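PDB 6QYY: capsid fiber protein from Bacillus phage phi29, which forms the head fiber of the phage, its N-terminal base assembling as a trimer that probably seats it on the capsid. Local coordinates for residues A[8-13]-A[29-34]; A[19-24]-A[38-43]; A[2-7]-A[54-59]; A[15-20]-A[82-87]; A[63-68]-A[108-113]. All coordinates share one frame; numbering follows the deposited sequence.

Overall arrangement
From the N terminus, strand 3-9 leads into contact 3, which pairs residues 2-7 with 54-59 and so closes a loop holding contacts 1 and 2. These two cross, their segments alternating along the chain. In the mixed sheet, ordered 41-42, 18-23, 28-32, 3-9, 52-57, contacts 1, 2 and 3 supply three of the four strand pairings. Contact 4 starts at residues 15-20, which run into strand 18-23, shares L19 and A20 with contact 2, and reaches forward to 82-87, crossing contacts 1, 3 and 5. It joins the mixed sheet to the antiparallel one. Contact 5 opens after contact 3 closes, pairing strands 62-66 and 107-112; its centre lies about 8 Å from that of contact 4.

Contact 1: A[8-13]-A[29-34]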
# COMPACT_ATOMS: atom_id res chain seq x y z
N ARG A 8 -20.45 -1.12 12.79
CA ARG A 8 -21.42 -0.27 13.48
C ARG A 8 -20.73 1.04 13.82
O ARG A 8 -19.59 1.04 14.28
CB ARG A 8 -21.96 -0.96 14.75
CG ARG A 8 -23.06 -0.17 15.44
CD ARG A 8 -23.69 -0.95 16.60
NE ARG A 8 -24.12 -2.31 16.25
CZ ARG A 8 -25.31 -2.63 15.74
NH1 ARG A 8 -26.21 -1.68 15.48
NH2 ARG A 8 -25.60 -3.89 15.47
N ALA A 9 -21.41 2.15 13.57
CA ALA A 9 -20.86 3.45 13.93
C ALA A 9 -20.97 3.64 15.44
O ALA A 9 -22.07 3.61 15.99
CB ALA A 9 -21.60 4.56 13.19
N LYS A 10 -19.84 3.84 16.11
CA LYS A 10 -19.89 4.07 17.54
C LYS A 10 -20.14 5.53 17.89
O LYS A 10 -20.50 5.84 19.03
CB LYS A 10 -18.61 3.54 18.20
CG LYS A 10 -17.52 4.54 18.47
CD LYS A 10 -16.54 3.91 19.47
CE LYS A 10 -15.46 4.88 19.91
NZ LYS A 10 -14.69 4.37 21.09
N SER A 11 -19.97 6.43 16.92
CA SER A 11 -20.37 7.82 17.03
C SER A 11 -20.68 8.27 15.62
O SER A 11 -20.41 7.56 14.65
CB SER A 11 -19.28 8.67 17.68
OG SER A 11 -18.03 8.38 17.08
N ASN A 12 -21.27 9.46 15.49
CA ASN A 12 -21.66 9.90 14.15
C ASN A 12 -20.43 10.01 13.25
O ASN A 12 -19.37 10.49 13.66
CB ASN A 12 -22.38 11.25 14.23
CG ASN A 12 -23.74 11.13 14.91
OD1 ASN A 12 -24.56 10.28 14.55
ND2 ASN A 12 -24.00 12.00 15.87
N VAL A 13 -20.57 9.52 12.02
CA VAL A 13 -19.49 9.54 11.04
C VAL A 13 -19.95 10.35 9.83
O VAL A 13 -21.03 10.09 9.27
CB VAL A 13 -19.07 8.11 10.62
CG1 VAL A 13 -18.19 8.14 9.38
CG2 VAL A 13 -18.36 7.40 11.77
N GLU A 29 -16.41 -1.51 15.28
CA GLU A 29 -17.02 -0.20 15.32
C GLU A 29 -16.13 0.80 14.58
O GLU A 29 -14.91 0.65 14.55
CB GLU A 29 -17.30 0.24 16.76
CG GLU A 29 -18.30 -0.70 17.44
CD GLU A 29 -18.81 -0.20 18.78
OE1 GLU A 29 -19.97 -0.53 19.14
OE2 GLU A 29 -18.05 0.51 19.48
N ILE A 30 -16.76 1.76 13.92
CA ILE A 30 -16.03 2.84 13.26
C ILE A 30 -16.38 4.15 13.95
O ILE A 30 -17.45 4.32 14.54
CB ILE A 30 -16.34 2.92 11.75
CG1 ILE A 30 -17.83 3.14 11.53
CG2 ILE A 30 -15.84 1.67 11.00
CD1 ILE A 30 -18.18 3.50 10.07
N SER A 31 -15.45 5.09 13.86
CA SER A 31 -15.63 6.44 14.36
C SER A 31 -14.56 7.28 13.69
O SER A 31 -13.63 6.74 13.08
CB SER A 31 -15.55 6.52 15.89
OG SER A 31 -14.35 5.95 16.36
N HIS A 32 -14.69 8.60 13.81
CA HIS A 32 -13.66 9.49 13.31
C HIS A 32 -12.33 9.17 13.97
O HIS A 32 -12.25 9.04 15.20
CB HIS A 32 -14.04 10.94 13.57
CG HIS A 32 -15.18 11.40 12.73
ND1 HIS A 32 -16.00 12.45 13.08
CD2 HIS A 32 -15.65 10.94 11.54
CE1 HIS A 32 -16.93 12.62 12.15
NE2 HIS A 32 -16.73 11.71 11.21
N ALA A 33 -11.28 9.06 13.16
CA ALA A 33 -9.93 8.89 13.68
C ALA A 33 -9.59 10.04 14.62
O ALA A 33 -9.98 11.19 14.39
CB ALA A 33 -8.92 8.81 12.53
N ALA A 34 -8.88 9.72 15.69
CA ALA A 34 -8.51 10.73 16.67
C ALA A 34 -7.44 11.67 16.12
O ALA A 34 -6.61 11.28 15.29
CB ALA A 34 -8.02 10.07 17.97
O HOH W 1 -17.18 9.47 14.92
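S11 meets S31 with its hydroxyl against carbon: S11 OG lies 3.3 Å from S31 CB, set there by a chi1 of 47° that holds the oxygen between the backbone N and the carbonyl carbon. Beside it K10 runs over the same serine, CG 3.8 Å from S31 CB. The K10 side chain crosses that of E29 at about a right angle, and E29 OE2 touches the aliphatic root of the lysine, 3.3 Å from K10 CB. K10 NZ stays 5.4 Å from E29 OE2, too far for a salt bridge. At the other end N12 O stands over one face of the H32 ring, toward its rim and 3.6 Å from H32 CE1, while V13 CA approaches the ring obliquely.

These side chains are set by a short parallel pairing of strands 3-9 and 28-32, the one parallel neighbour pair of the mixed sheet. R8 is bridged to E29 and A9 to I30. I30 N donates to R8 O at 2.9 Å. K10 N in turn donates to I30 O, with an N-H...O angle of 163°. Past K10 the segments separate and a water takes over, bound to S11 OG, donating to N12 O and accepting from H32 N at 2.9 Å.

V13 CG2 packs loosely against I30 CD1, and V13 also touches L19 of strand 18-23. Further out, H32 NE2 is hydrogen-bonded to M14 N, while the N12 amide oxygen OD1 binds K49 N and R8 NH1 binds G50 O.

Contact 2: A[19-24]-A[38-43]; sequences LAYSQG and IPDYVA
L19 faces both D40 and Y41 in a classic beta bulge, where the short strand 41-42 joins the edge of the mixed sheet beside strand 18-23. The evidence is the double grip on one carbonyl: L19 O accepts from D40 N at 2.8 Å, nearly in line with the C=O bond, and from Y41 N at 3.2 Å, the latter donor lying 36° out of the carbonyl plane. L19 N returns a bond to Y41 O at 2.8 Å, completing the antiparallel hydrogen-bonded pair.

The extra residue of the bulge also supplies a side-chain bond. D40 CG sits beside its own backbone N (chi1 -64°), and OD2 receives Y21 N at 2.6 Å on its anti lone pair, with an N-H...O angle of 164°. The same side chain lays its CB over one face of the Y21 ring, toward the rim and 4.1 Å from the centroid, a CH-pi contact in which the two side chains run antiparallel to one another.

L19 turns its own branches toward A43, two residues past Y41, CD1 lying 3.6 Å from A43 N, and both methyls touch A43 CB. Y21 and Y41 are aligned alongside each other; the Y41 hydroxyl is bonded to Y58 N, and Y21 packs on Y97 of the second subunit. Y21 OH, buried here without a hydrogen-bonding partner in the model, rests 3.1 Å from Y41 CB.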
# COMPACT_ATOMS: atom_id res chain seq x y z
N LEU A 19 -11.18 7.51 9.38
CA LEU A 19 -11.82 6.56 10.28
C LEU A 19 -10.80 5.75 11.08
O LEU A 19 -9.70 5.44 10.60
CB LEU A 19 -12.71 5.57 9.52
CG LEU A 19 -13.89 6.10 8.72
CD1 LEU A 19 -14.52 4.94 7.93
CD2 LEU A 19 -14.89 6.77 9.66
N ALA A 20 -11.21 5.41 12.30
CA ALA A 20 -10.54 4.45 13.16
C ALA A 20 -11.44 3.22 13.34
O ALA A 20 -12.64 3.36 13.60
CB ALA A 20 -10.23 5.06 14.53
N TYR A 21 -10.85 2.04 13.22
CA TYR A 21 -11.58 0.82 13.52
C TYR A 21 -11.35 0.45 14.98
O TYR A 21 -10.24 0.58 15.50
CB TYR A 21 -11.12 -0.32 12.62
CG TYR A 21 -11.37 -0.10 11.16
CD1 TYR A 21 -12.31 0.83 10.72
CD2 TYR A 21 -10.66 -0.83 10.21
CE1 TYR A 21 -12.56 1.00 9.35
CE2 TYR A 21 -10.91 -0.67 8.85
CZ TYR A 21 -11.84 0.25 8.43
OH TYR A 21 -12.06 0.39 7.08
N SER A 22 -12.40 -0.02 15.65
CA SER A 22 -12.25 -0.37 17.05
C SER A 22 -13.11 -1.59 17.35
O SER A 22 -14.05 -1.93 16.62
CB SER A 22 -12.61 0.79 17.98
OG SER A 22 -14.01 1.00 18.01
N GLN A 23 -12.75 -2.25 18.45
CA GLN A 23 -13.43 -3.45 18.91
C GLN A 23 -14.75 -3.08 19.56
O GLN A 23 -14.77 -2.37 20.57
CB GLN A 23 -12.53 -4.19 19.90
CG GLN A 23 -13.07 -5.49 20.44
CD GLN A 23 -13.41 -6.49 19.35
OE1 GLN A 23 -14.33 -7.28 19.50
NE2 GLN A 23 -12.66 -6.45 18.26
N GLY A 24 -15.86 -3.53 18.97
CA GLY A 24 -17.16 -3.44 19.59
C GLY A 24 -17.62 -4.79 20.12
O GLY A 24 -16.83 -5.71 20.33
N ILE A 38 -2.68 7.99 13.13
CA ILE A 38 -2.73 7.41 11.79
C ILE A 38 -4.11 6.78 11.60
O ILE A 38 -4.48 5.88 12.37
CB ILE A 38 -1.62 6.37 11.56
CG1 ILE A 38 -0.24 6.96 11.89
CG2 ILE A 38 -1.71 5.82 10.14
CD1 ILE A 38 0.22 8.05 10.95
N PRO A 39 -4.88 7.19 10.60
CA PRO A 39 -6.20 6.59 10.40
C PRO A 39 -6.09 5.17 9.89
O PRO A 39 -5.07 4.74 9.33
CB PRO A 39 -6.83 7.50 9.33
CG PRO A 39 -5.67 8.01 8.55
CD PRO A 39 -4.56 8.21 9.59
N ASP A 40 -7.16 4.42 10.12
CA ASP A 40 -7.28 3.07 9.56
C ASP A 40 -7.86 3.08 8.15
O ASP A 40 -7.42 2.31 7.29
CB ASP A 40 -8.14 2.20 10.48
CG ASP A 40 -7.51 1.99 11.85
OD1 ASP A 40 -6.26 1.78 11.91
OD2 ASP A 40 -8.24 2.03 12.86
N TYR A 41 -8.83 3.95 7.90
CA TYR A 41 -9.41 4.06 6.56
C TYR A 41 -10.10 5.42 6.48
O TYR A 41 -9.80 6.33 7.26
CB TYR A 41 -10.34 2.87 6.25
CG TYR A 41 -10.49 2.67 4.74
CD1 TYR A 41 -9.36 2.43 3.94
CD2 TYR A 41 -11.73 2.76 4.11
CE1 TYR A 41 -9.48 2.28 2.55
CE2 TYR A 41 -11.85 2.61 2.72
CZ TYR A 41 -10.72 2.38 1.95
OH TYR A 41 -10.84 2.23 0.58
N VAL A 42 -11.02 5.57 5.52
CA VAL A 42 -11.70 6.83 5.24
C VAL A 42 -13.15 6.53 4.89
O VAL A 42 -13.47 5.51 4.28
CB VAL A 42 -11.00 7.62 4.11
CG1 VAL A 42 -10.99 6.81 2.80
CG2 VAL A 42 -11.64 8.99 3.91
N ALA A 43 -14.05 7.42 5.30
CA ALA A 43 -15.47 7.22 5.04
C ALA A 43 -15.83 7.84 3.70
O ALA A 43 -15.29 8.89 3.32
CB ALA A 43 -16.36 7.82 6.15

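Contact 3: A[2-7]-A[54-59]; sequences MVSFTA and QVNMYP
V3 and M57, like F5 and V55, exchange two backbone hydrogen bonds each, M57 N reaching V3 O at 2.7 Å and V55 N reaching F5 O at 2.8 Å. Between them S4 and N56 form a non-hydrogen-bonded pair whose link is made by side chains instead: S4 OG donates to N56 OD1 at 2.7 Å, tilted 24° out of the carbonyl plane. Q54 NE2 adds a weak bond to the same oxygen.

On the face of V3, V55 and M57, the F5 ring carries V55 CB over one side, 4.0 Å from its centroid, a CH-pi contact, and M57 SD at its edge, 3.7 Å from F5 CE2, a Met-aromatic contact. At the end of the ladder, beyond the V3-M57 pair, M2 CB touches Y58 CE1 at 3.6 Å and M2 SD comes obliquely to the ring, a second Met-aromatic contact. A7 CB packs on V55 CG2 at 3.8 Å.

V3 packs on T109 and F5 on V99 of the second subunit. The arrangement is an antiparallel ladder of four bridges, ending with T6-Q54, that joins strand 3-9 to 52-57, an outermost strand of the mixed sheet within this chain.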
# COMPACT_ATOMS: atom_id res chain seq x y z
N MET A 2 -12.77 -4.61 -4.77
CA MET A 2 -13.34 -4.08 -3.55
C MET A 2 -13.48 -5.20 -2.52
O MET A 2 -13.76 -6.35 -2.87
CB MET A 2 -14.71 -3.44 -3.81
CG MET A 2 -15.56 -3.25 -2.57
SD MET A 2 -17.26 -2.79 -2.97
CE MET A 2 -18.05 -4.39 -3.09
N VAL A 3 -13.26 -4.85 -1.26
CA VAL A 3 -13.43 -5.76 -0.13
C VAL A 3 -14.37 -5.07 0.85
O VAL A 3 -14.16 -3.90 1.19
CB VAL A 3 -12.08 -6.11 0.52
CG1 VAL A 3 -12.28 -6.72 1.89
CG2 VAL A 3 -11.27 -7.04 -0.38
N SER A 4 -15.42 -5.78 1.30
CA SER A 4 -16.44 -5.16 2.13
C SER A 4 -16.63 -5.93 3.43
O SER A 4 -16.43 -7.16 3.47
CB SER A 4 -17.79 -5.06 1.42
OG SER A 4 -17.62 -4.62 0.09
N PHE A 5 -17.05 -5.21 4.47
CA PHE A 5 -17.44 -5.79 5.75
C PHE A 5 -18.44 -4.87 6.43
O PHE A 5 -18.56 -3.68 6.10
CB PHE A 5 -16.22 -6.07 6.64
CG PHE A 5 -15.53 -4.83 7.20
CD1 PHE A 5 -15.85 -4.35 8.46
CD2 PHE A 5 -14.52 -4.20 6.48
CE1 PHE A 5 -15.20 -3.24 8.99
CE2 PHE A 5 -13.87 -3.08 6.99
CZ PHE A 5 -14.21 -2.59 8.25
N THR A 6 -19.18 -5.43 7.38
CA THR A 6 -20.18 -4.65 8.09
C THR A 6 -19.60 -4.14 9.40
O THR A 6 -18.84 -4.84 10.08
CB THR A 6 -21.43 -5.50 8.33
OG1 THR A 6 -22.04 -5.76 7.06
CG2 THR A 6 -22.45 -4.76 9.23
N ALA A 7 -19.91 -2.89 9.71
CA ALA A 7 -19.44 -2.24 10.92
C ALA A 7 -20.61 -1.50 11.54
O ALA A 7 -21.64 -1.28 10.90
CB ALA A 7 -18.28 -1.28 10.62
N GLN A 54 -22.08 -0.69 5.63
CA GLN A 54 -21.17 -1.53 4.87
C GLN A 54 -19.95 -0.70 4.51
O GLN A 54 -20.07 0.33 3.84
CB GLN A 54 -21.85 -2.08 3.61
CG GLN A 54 -20.90 -2.82 2.70
CD GLN A 54 -21.55 -4.01 2.02
OE1 GLN A 54 -22.43 -4.67 2.58
NE2 GLN A 54 -21.10 -4.31 0.79
N VAL A 55 -18.78 -1.13 4.98
CA VAL A 55 -17.52 -0.43 4.73
C VAL A 55 -16.87 -1.08 3.51
O VAL A 55 -16.51 -2.25 3.56
CB VAL A 55 -16.58 -0.52 5.94
CG1 VAL A 55 -15.28 0.23 5.64
CG2 VAL A 55 -17.25 0.02 7.20
N ASN A 56 -16.70 -0.31 2.43
CA ASN A 56 -16.11 -0.84 1.21
C ASN A 56 -14.68 -0.32 1.09
O ASN A 56 -14.47 0.89 0.98
CB ASN A 56 -16.93 -0.44 -0.01
CG ASN A 56 -18.36 -0.96 0.06
OD1 ASN A 56 -18.60 -2.12 0.41
ND2 ASN A 56 -19.32 -0.11 -0.26
N MET A 57 -13.71 -1.22 1.12
CA MET A 57 -12.32 -0.81 1.05
C MET A 57 -11.74 -1.14 -0.32
O MET A 57 -12.00 -2.21 -0.87
CB MET A 57 -11.48 -1.41 2.19
CG MET A 57 -11.88 -0.92 3.57
SD MET A 57 -11.10 -1.82 4.89
CE MET A 57 -9.46 -1.14 4.64
N TYR A 58 -10.99 -0.19 -0.85
CA TYR A 58 -10.43 -0.16 -2.19
C TYR A 58 -8.91 -0.10 -2.15
O TYR A 58 -8.33 0.26 -1.12
CB TYR A 58 -10.97 1.06 -2.96
CG TYR A 58 -12.42 0.88 -3.35
CD1 TYR A 58 -12.75 0.19 -4.50
CD2 TYR A 58 -13.45 1.37 -2.55
CE1 TYR A 58 -14.07 -0.01 -4.87
CE2 TYR A 58 -14.79 1.19 -2.92
CZ TYR A 58 -15.09 0.49 -4.08
OH TYR A 58 -16.40 0.28 -4.48
N PRO A 59 -8.23 -0.46 -3.24
CA PRO A 59 -6.77 -0.35 -3.28
C PRO A 59 -6.29 1.05 -2.93
O PRO A 59 -6.95 2.05 -3.23
CB PRO A 59 -6.42 -0.72 -4.73
CG PRO A 59 -7.53 -1.66 -5.14
CD PRO A 59 -8.77 -1.10 -4.46

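Contact 4: A[15-20]-A[82-87]; sequences AYRLLA and DGTAVP
L18 and G83 are the nearest backbone neighbours of the two segments, their CA atoms 4.7 Å apart, and a single main-chain hydrogen bond joins them: L18 N donates to G83 O at 2.7 Å, in the carbonyl plane and on a lone pair, with an N-H...O angle of 168°. R17 CA adds a CA-H...O contact to the same oxygen at 3.3 Å. D82 and G83 both have positive phi, which by itself suits glycine at G83; a CB there would also come tight against L18 O and R17 CB.

No bridge ladder forms between the segments: L18 begins strand 18-23 of the mixed sheet, whereas residues 82-84 lead into strand 85-87 at the edge of the antiparallel one.

R17 bends at chi2 (-69°), which swings CD toward D82 O, 3.4 Å away. The guanidinium then gives NH1 to D82 O at 2.8 Å, the acceptor lying near its plane, while T84 CG2 covers one face, 3.9 Å from R17 NE. The carboxylate of D82 lies almost parallel to the guanidinium, their planes 9° apart, yet the charged atoms do not meet; a water instead accepts from R17 NH2 at 3.2 Å and makes a weak bond to D82 OD2. T84 OG1 is bonded to K81 O. L18 CD1 reaches T84 O at 3.4 Å, and the L18 side chain also touches V65 and F95.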
# COMPACT_ATOMS: atom_id res chain seq x y z
N ALA A 15 -19.22 11.90 5.89
CA ALA A 15 -18.55 11.47 4.67
C ALA A 15 -17.23 12.21 4.50
O ALA A 15 -17.09 13.37 4.91
CB ALA A 15 -19.45 11.68 3.45
N TYR A 16 -16.25 11.53 3.91
CA TYR A 16 -14.94 12.10 3.61
C TYR A 16 -14.17 12.45 4.87
O TYR A 16 -13.35 13.37 4.86
CB TYR A 16 -15.05 13.32 2.69
CG TYR A 16 -15.98 13.00 1.55
CD1 TYR A 16 -15.71 11.92 0.72
CD2 TYR A 16 -17.18 13.70 1.37
CE1 TYR A 16 -16.57 11.56 -0.31
CE2 TYR A 16 -18.06 13.35 0.32
CZ TYR A 16 -17.74 12.28 -0.51
OH TYR A 16 -18.56 11.90 -1.53
N ARG A 17 -14.39 11.71 5.95
CA ARG A 17 -13.62 11.86 7.17
C ARG A 17 -12.82 10.60 7.44
O ARG A 17 -13.22 9.48 7.08
CB ARG A 17 -14.53 12.17 8.36
CG ARG A 17 -15.41 13.39 8.14
CD ARG A 17 -14.59 14.67 8.11
NE ARG A 17 -15.44 15.85 7.90
CZ ARG A 17 -16.01 16.54 8.88
NH1 ARG A 17 -15.84 16.17 10.14
NH2 ARG A 17 -16.76 17.60 8.60
N LEU A 18 -11.66 10.79 8.04
CA LEU A 18 -10.78 9.67 8.36
C LEU A 18 -11.39 8.83 9.47
O LEU A 18 -12.02 9.35 10.39
CB LEU A 18 -9.40 10.19 8.80
CG LEU A 18 -8.73 11.07 7.74
CD1 LEU A 18 -7.63 11.92 8.39
CD2 LEU A 18 -8.19 10.22 6.58
N LEU A 19 -11.18 7.51 9.38
CA LEU A 19 -11.82 6.56 10.28
C LEU A 19 -10.80 5.75 11.08
O LEU A 19 -9.70 5.44 10.60
CB LEU A 19 -12.71 5.57 9.52
CG LEU A 19 -13.89 6.10 8.72
CD1 LEU A 19 -14.52 4.94 7.93
CD2 LEU A 19 -14.89 6.77 9.66
N ALA A 20 -11.21 5.41 12.30
CA ALA A 20 -10.54 4.45 13.16
C ALA A 20 -11.44 3.22 13.34
O ALA A 20 -12.64 3.36 13.60
CB ALA A 20 -10.23 5.06 14.53
N ASP A 82 -12.36 16.09 14.30
CA ASP A 82 -13.53 15.48 13.64
C ASP A 82 -13.14 14.67 12.40
O ASP A 82 -13.91 14.60 11.43
CB ASP A 82 -14.57 16.54 13.26
CG ASP A 82 -15.01 17.38 14.45
OD1 ASP A 82 -14.64 17.03 15.58
OD2 ASP A 82 -15.73 18.38 14.24
N GLY A 83 -11.97 14.04 12.42
CA GLY A 83 -11.59 13.19 11.30
C GLY A 83 -11.21 13.91 10.03
O GLY A 83 -11.18 13.29 8.96
N THR A 84 -10.94 15.21 10.11
CA THR A 84 -10.46 15.94 8.96
C THR A 84 -8.97 15.70 8.79
O THR A 84 -8.31 15.06 9.63
CB THR A 84 -10.75 17.44 9.12
OG1 THR A 84 -10.05 17.97 10.27
CG2 THR A 84 -12.23 17.67 9.30
N ALA A 85 -8.42 16.20 7.69
CA ALA A 85 -6.99 16.17 7.43
C ALA A 85 -6.41 17.56 7.59
O ALA A 85 -7.00 18.54 7.13
CB ALA A 85 -6.71 15.64 6.02
N VAL A 86 -5.25 17.65 8.25
CA VAL A 86 -4.60 18.96 8.48
C VAL A 86 -3.10 18.82 8.28
O VAL A 86 -2.52 17.73 8.40
CB VAL A 86 -4.89 19.51 9.89
CG1 VAL A 86 -6.40 19.70 10.11
CG2 VAL A 86 -4.27 18.60 10.96
N PRO A 87 -2.43 19.94 7.97
CA PRO A 87 -0.97 19.92 7.88
C PRO A 87 -0.32 19.59 9.21
O PRO A 87 -0.84 19.89 10.29
CB PRO A 87 -0.62 21.35 7.44
CG PRO A 87 -1.88 21.88 6.83
CD PRO A 87 -2.99 21.25 7.59
O HOH W 2 -17.49 19.05 11.39

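Contact 5: A[63-68]-A[108-113]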
# COMPACT_ATOMS: atom_id res chain seq x y z
N TRP A 63 -6.65 9.38 -1.35
CA TRP A 63 -7.92 9.53 -0.63
C TRP A 63 -8.45 10.94 -0.79
O TRP A 63 -7.68 11.89 -0.94
CB TRP A 63 -7.78 9.26 0.86
CG TRP A 63 -7.71 7.84 1.26
CD1 TRP A 63 -8.03 6.74 0.51
CD2 TRP A 63 -7.30 7.35 2.54
NE1 TRP A 63 -7.83 5.60 1.25
CE2 TRP A 63 -7.37 5.94 2.49
CE3 TRP A 63 -6.85 7.97 3.71
CZ2 TRP A 63 -7.02 5.14 3.59
CZ3 TRP A 63 -6.51 7.17 4.80
CH2 TRP A 63 -6.59 5.77 4.73
N GLN A 64 -9.78 11.09 -0.74
CA GLN A 64 -10.42 12.39 -0.65
C GLN A 64 -10.88 12.61 0.78
O GLN A 64 -11.66 11.80 1.31
CB GLN A 64 -11.62 12.47 -1.61
CG GLN A 64 -11.21 12.56 -3.02
CD GLN A 64 -12.35 12.28 -3.98
OE1 GLN A 64 -13.31 11.56 -3.69
NE2 GLN A 64 -12.24 12.85 -5.14
N VAL A 65 -10.40 13.69 1.41
CA VAL A 65 -10.68 13.98 2.81
C VAL A 65 -11.00 15.46 2.99
O VAL A 65 -10.39 16.32 2.36
CB VAL A 65 -9.50 13.60 3.73
CG1 VAL A 65 -9.91 13.76 5.19
CG2 VAL A 65 -9.05 12.15 3.48
N ILE A 66 -11.95 15.76 3.88
CA ILE A 66 -12.23 17.15 4.22
C ILE A 66 -11.04 17.77 4.94
O ILE A 66 -10.49 17.20 5.89
CB ILE A 66 -13.50 17.24 5.09
CG1 ILE A 66 -14.73 16.71 4.32
CG2 ILE A 66 -13.74 18.68 5.50
CD1 ILE A 66 -15.06 17.52 3.12
N ALA A 67 -10.63 18.97 4.50
CA ALA A 67 -9.56 19.70 5.16
C ALA A 67 -10.04 20.32 6.47
O ALA A 67 -11.05 21.03 6.51
CB ALA A 67 -9.03 20.81 4.24
N GLY A 68 -9.29 20.08 7.55
CA GLY A 68 -9.59 20.74 8.81
C GLY A 68 -9.03 22.14 8.95
O GLY A 68 -9.41 22.85 9.88
N VAL A 108 -9.77 17.71 0.13
CA VAL A 108 -8.38 17.64 -0.33
C VAL A 108 -8.14 16.24 -0.89
O VAL A 108 -8.68 15.24 -0.39
CB VAL A 108 -7.38 18.00 0.79
CG1 VAL A 108 -7.27 16.88 1.82
CG2 VAL A 108 -5.99 18.28 0.19
N THR A 109 -7.35 16.16 -1.96
CA THR A 109 -6.88 14.88 -2.47
C THR A 109 -5.46 14.68 -1.99
O THR A 109 -4.59 15.53 -2.23
CB THR A 109 -6.94 14.82 -3.99
OG1 THR A 109 -8.26 15.13 -4.42
CG2 THR A 109 -6.59 13.41 -4.46
N LEU A 110 -5.21 13.56 -1.31
CA LEU A 110 -3.90 13.29 -0.75
C LEU A 110 -3.42 11.91 -1.17
O LEU A 110 -4.22 11.00 -1.41
CB LEU A 110 -3.90 13.35 0.78
CG LEU A 110 -4.81 12.35 1.51
CD1 LEU A 110 -4.03 11.07 1.92
CD2 LEU A 110 -5.45 13.00 2.73
N VAL A 111 -2.11 11.78 -1.26
CA VAL A 111 -1.47 10.52 -1.60
C VAL A 111 -1.04 9.85 -0.30
O VAL A 111 -0.34 10.45 0.52
CB VAL A 111 -0.25 10.75 -2.52
CG1 VAL A 111 0.57 9.48 -2.64
CG2 VAL A 111 -0.69 11.22 -3.90
N ILE A 112 -1.47 8.61 -0.11
CA ILE A 112 -1.14 7.90 1.12
C ILE A 112 0.34 7.56 1.15
O ILE A 112 0.87 6.94 0.21
CB ILE A 112 -2.01 6.64 1.25
CG1 ILE A 112 -3.48 7.02 1.32
CG2 ILE A 112 -1.59 5.83 2.48
CD1 ILE A 112 -4.40 5.90 0.79
N SER A 113 1.02 7.95 2.23
CA SER A 113 2.46 7.78 2.35
C SER A 113 2.87 8.04 3.80
O SER A 113 2.51 9.09 4.35
CB SER A 113 3.20 8.73 1.40
OG SER A 113 4.60 8.66 1.59
O HOH W 3 -10.03 13.42 -5.94
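W63 and I112 are brought together by first torsions that set CG of W63 (chi1 -78°) and CG1 of I112 (chi1 -62°) each beside its own backbone N. With chi2 of I112 at 153° its CD1 lands over the indole: the methyl stands 3.4 Å from the centroid of the five-membered ring and, within it, is nearest to W63 CE2, a CH-pi contact made by the very end of the isoleucine. L110 CD2 reaches V65 CG2 at 3.8 Å. V108 CG1 lies 3.2 Å from V65 O.

The side chains hang on an antiparallel ladder in which W63 pairs with L110 and V65 with V108 as hydrogen-bonded pairs. Each pair exchanges two backbone bonds, among them the one from V108 N to V65 O at 2.7 Å. Between them Q64 and T109 form the non-hydrogen-bonded pair, their side chains lying side by side on the other face, with Q64 CA also offering a CA-H...O contact to V108 O. The water placed between Q64 NE2 and T109 OG1 sits too near the amide for its bridge to be trusted.

Strand 62-66 is an outermost strand of the antiparallel sheet, with 107-112 next and 96-98 beyond it. The W63 ring meets Y41 edge to face and touches V42 of strand 41-42, while W63 and I112 both pack on L117 of the second subunit.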